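Local coordinates for protein ferulic acid decarboxylase 1 (Candida dubliniensis, PDB 4ZAD) that probably catalyses the reversible decarboxylation of ferulic, coumaric and cinnamic acids to vinyl aromatics, using a prenylated flavin and manganese, at residues A[378-383]-A[482-487]. Residues are numbered along the deposited sequence; the frame is centred on the assembly and turned at random.
Sequences ELVKLK and TDPDFE
Val380 meets the loop 482-487 through its two methyl groups, which touch different residues. The bond from CA to CB points toward the loop, and the chain forks at CB. CG1, anti to the backbone N (chi1 -179°), reaches the backbone carbonyl of Thr482, with CG1 3.5 Å from Thr482 O and 3.9 Å from Thr482 C. The same torsion places CG2 beside the backbone N, from where it meets Pro484: Val380 CG2 lies 3.9 Å from both CA and CB of Pro484, the CB pair being an apolar side-chain contact. Val380 CG2 also approaches Asp483 C, at 4.1 Å. The side chains of Thr482 and Asp483 leave their CA atoms away from the helix, so these two residues offer main chain to the valine. In the fold, this packs helix 376-381, which follows strand 369-374 of the mixed C-terminal sheet, against the loop between strands 470-475 and 489-490, at the surface, away from the flavin and manganese site. The loop bends in a type I turn from Asp483 to Phe486, reinforced by an Asx turn: Asp485 N donates to Asp483 OD1 over 2.7 Å, coming from 44° above the carboxylate plane. Phe486, the last residue of the turn, packs on Gln459 of the second subunit. On the helix, a salt bridge joins Lys381 NZ to Glu378 OE2 at 2.9 Å, the amine lying 40° out of the carboxylate plane.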
loop_
_atom_site.group_PDB
_atom_site.type_symbol
_atom_site.label_atom_id
_atom_site.label_comp_id
_atom_site.label_asym_id
_atom_site.label_seq_id
_atom_site.Cartn_x
_atom_site.Cartn_y
_atom_site.Cartn_z
ATOM N N GLU A 378 -7.597 5.254 26.448
ATOM C CA GLU A 378 -8.674 4.428 26.942
ATOM C C GLU A 378 -8.288 2.974 26.903
ATOM O O GLU A 378 -8.881 2.199 27.627
ATOM C CB GLU A 378 -9.936 4.628 26.107
ATOM C CG GLU A 378 -10.506 6.002 26.194
ATOM C CD GLU A 378 -11.021 6.339 27.569
ATOM O OE1 GLU A 378 -11.635 5.462 28.229
ATOM O OE2 GLU A 378 -10.840 7.506 27.963
ATOM N N LEU A 379 -7.342 2.596 26.033
ATOM C CA LEU A 379 -6.891 1.204 25.958
ATOM C C LEU A 379 -6.173 0.770 27.229
ATOM O O LEU A 379 -6.312 -0.362 27.705
ATOM C CB LEU A 379 -5.986 0.975 24.752
ATOM C CG LEU A 379 -5.566 -0.488 24.598
ATOM C CD1 LEU A 379 -6.820 -1.368 24.550
ATOM C CD2 LEU A 379 -4.629 -0.758 23.394
ATOM N N VAL A 380 -5.377 1.664 27.782
ATOM C CA VAL A 380 -4.680 1.355 29.042
ATOM C C VAL A 380 -5.680 1.045 30.180
ATOM O O VAL A 380 -5.510 0.057 30.914
ATOM C CB VAL A 380 -3.720 2.481 29.459
ATOM C CG1 VAL A 380 -3.012 2.114 30.743
ATOM C CG2 VAL A 380 -2.728 2.754 28.313
ATOM N N LYS A 381 -6.722 1.862 30.287
ATOM C CA LYS A 381 -7.718 1.678 31.329
ATOM C C LYS A 381 -8.279 0.240 31.367
ATOM O O LYS A 381 -8.498 -0.318 32.454
ATOM C CB LYS A 381 -8.849 2.683 31.172
ATOM C CG LYS A 381 -8.413 4.144 31.403
ATOM C CD LYS A 381 -9.544 5.184 31.074
ATOM C CE LYS A 381 -8.940 6.612 30.894
ATOM N NZ LYS A 381 -9.948 7.735 30.734
ATOM N N LEU A 382 -8.485 -0.362 30.197
ATOM C CA LEU A 382 -8.999 -1.728 30.081
ATOM C C LEU A 382 -8.094 -2.784 30.680
ATOM O O LEU A 382 -8.552 -3.883 30.983
ATOM C CB LEU A 382 -9.225 -2.095 28.606
ATOM C CG LEU A 382 -10.358 -1.419 27.855
ATOM C CD1 LEU A 382 -10.463 -2.011 26.440
ATOM C CD2 LEU A 382 -11.619 -1.654 28.632
ATOM N N LYS A 383 -6.813 -2.471 30.833
ATOM C CA LYS A 383 -5.869 -3.395 31.462
ATOM C C LYS A 383 -5.946 -4.730 30.725
ATOM O O LYS A 383 -6.273 -5.774 31.299
ATOM C CB LYS A 383 -6.131 -3.537 32.989
ATOM C CG LYS A 383 -5.375 -2.473 33.851
ATOM C CD LYS A 383 -5.937 -2.342 35.305
ATOM C CE LYS A 383 -6.878 -1.100 35.465
ATOM N NZ LYS A 383 -7.882 -1.115 36.625
ATOM N N THR A 482 -0.161 -0.673 28.320
ATOM C CA THR A 482 0.139 -0.567 29.758
ATOM C C THR A 482 0.625 0.804 30.208
ATOM O O THR A 482 0.305 1.227 31.324
ATOM C CB THR A 482 1.171 -1.617 30.188
ATOM O OG1 THR A 482 2.379 -1.433 29.440
ATOM C CG2 THR A 482 0.647 -3.029 29.936
ATOM N N ASP A 483 1.393 1.478 29.347
ATOM C CA ASP A 483 1.966 2.804 29.611
ATOM C C ASP A 483 1.209 3.861 28.776
ATOM O O ASP A 483 1.303 3.911 27.552
ATOM C CB ASP A 483 3.478 2.809 29.298
ATOM C CG ASP A 483 4.176 4.180 29.579
ATOM O OD1 ASP A 483 3.509 5.189 29.954
ATOM O OD2 ASP A 483 5.428 4.246 29.396
ATOM N N PRO A 484 0.454 4.729 29.450
ATOM C CA PRO A 484 -0.262 5.743 28.681
ATOM C C PRO A 484 0.650 6.915 28.213
ATOM O O PRO A 484 0.244 7.757 27.381
ATOM C CB PRO A 484 -1.347 6.198 29.655
ATOM C CG PRO A 484 -0.810 5.837 31.063
ATOM C CD PRO A 484 0.325 4.895 30.912
ATOM N N ASP A 485 1.875 6.979 28.720
ATOM C CA ASP A 485 2.797 8.032 28.272
ATOM C C ASP A 485 3.836 7.496 27.272
ATOM O O ASP A 485 4.877 8.116 27.074
ATOM C CB ASP A 485 3.459 8.714 29.489
ATOM C CG ASP A 485 2.425 9.368 30.422
ATOM O OD1 ASP A 485 1.759 10.374 29.996
ATOM O OD2 ASP A 485 2.256 8.836 31.555
ATOM N N PHE A 486 3.520 6.354 26.642
ATOM C CA PHE A 486 4.397 5.718 25.643
ATOM C C PHE A 486 4.624 6.685 24.472
ATOM O O PHE A 486 3.668 7.212 23.909
ATOM C CB PHE A 486 3.766 4.396 25.151
ATOM C CG PHE A 486 4.624 3.635 24.183
ATOM C CD1 PHE A 486 5.785 3.030 24.619
ATOM C CD2 PHE A 486 4.270 3.543 22.810
ATOM C CE1 PHE A 486 6.606 2.346 23.719
ATOM C CE2 PHE A 486 5.066 2.858 21.907
ATOM C CZ PHE A 486 6.241 2.253 22.352
ATOM N N GLU A 487 5.871 6.966 24.129
ATOM C CA GLU A 487 6.091 7.884 23.010
ATOM C C GLU A 487 7.075 7.368 21.987
ATOM O O GLU A 487 7.970 6.604 22.303
ATOM C CB GLU A 487 6.501 9.292 23.474
ATOM C CG GLU A 487 7.900 9.396 24.076
ATOM C CD GLU A 487 8.036 10.556 25.101
ATOM O OE1 GLU A 487 9.155 10.759 25.630
ATOM O OE2 GLU A 487 7.032 11.255 25.389
#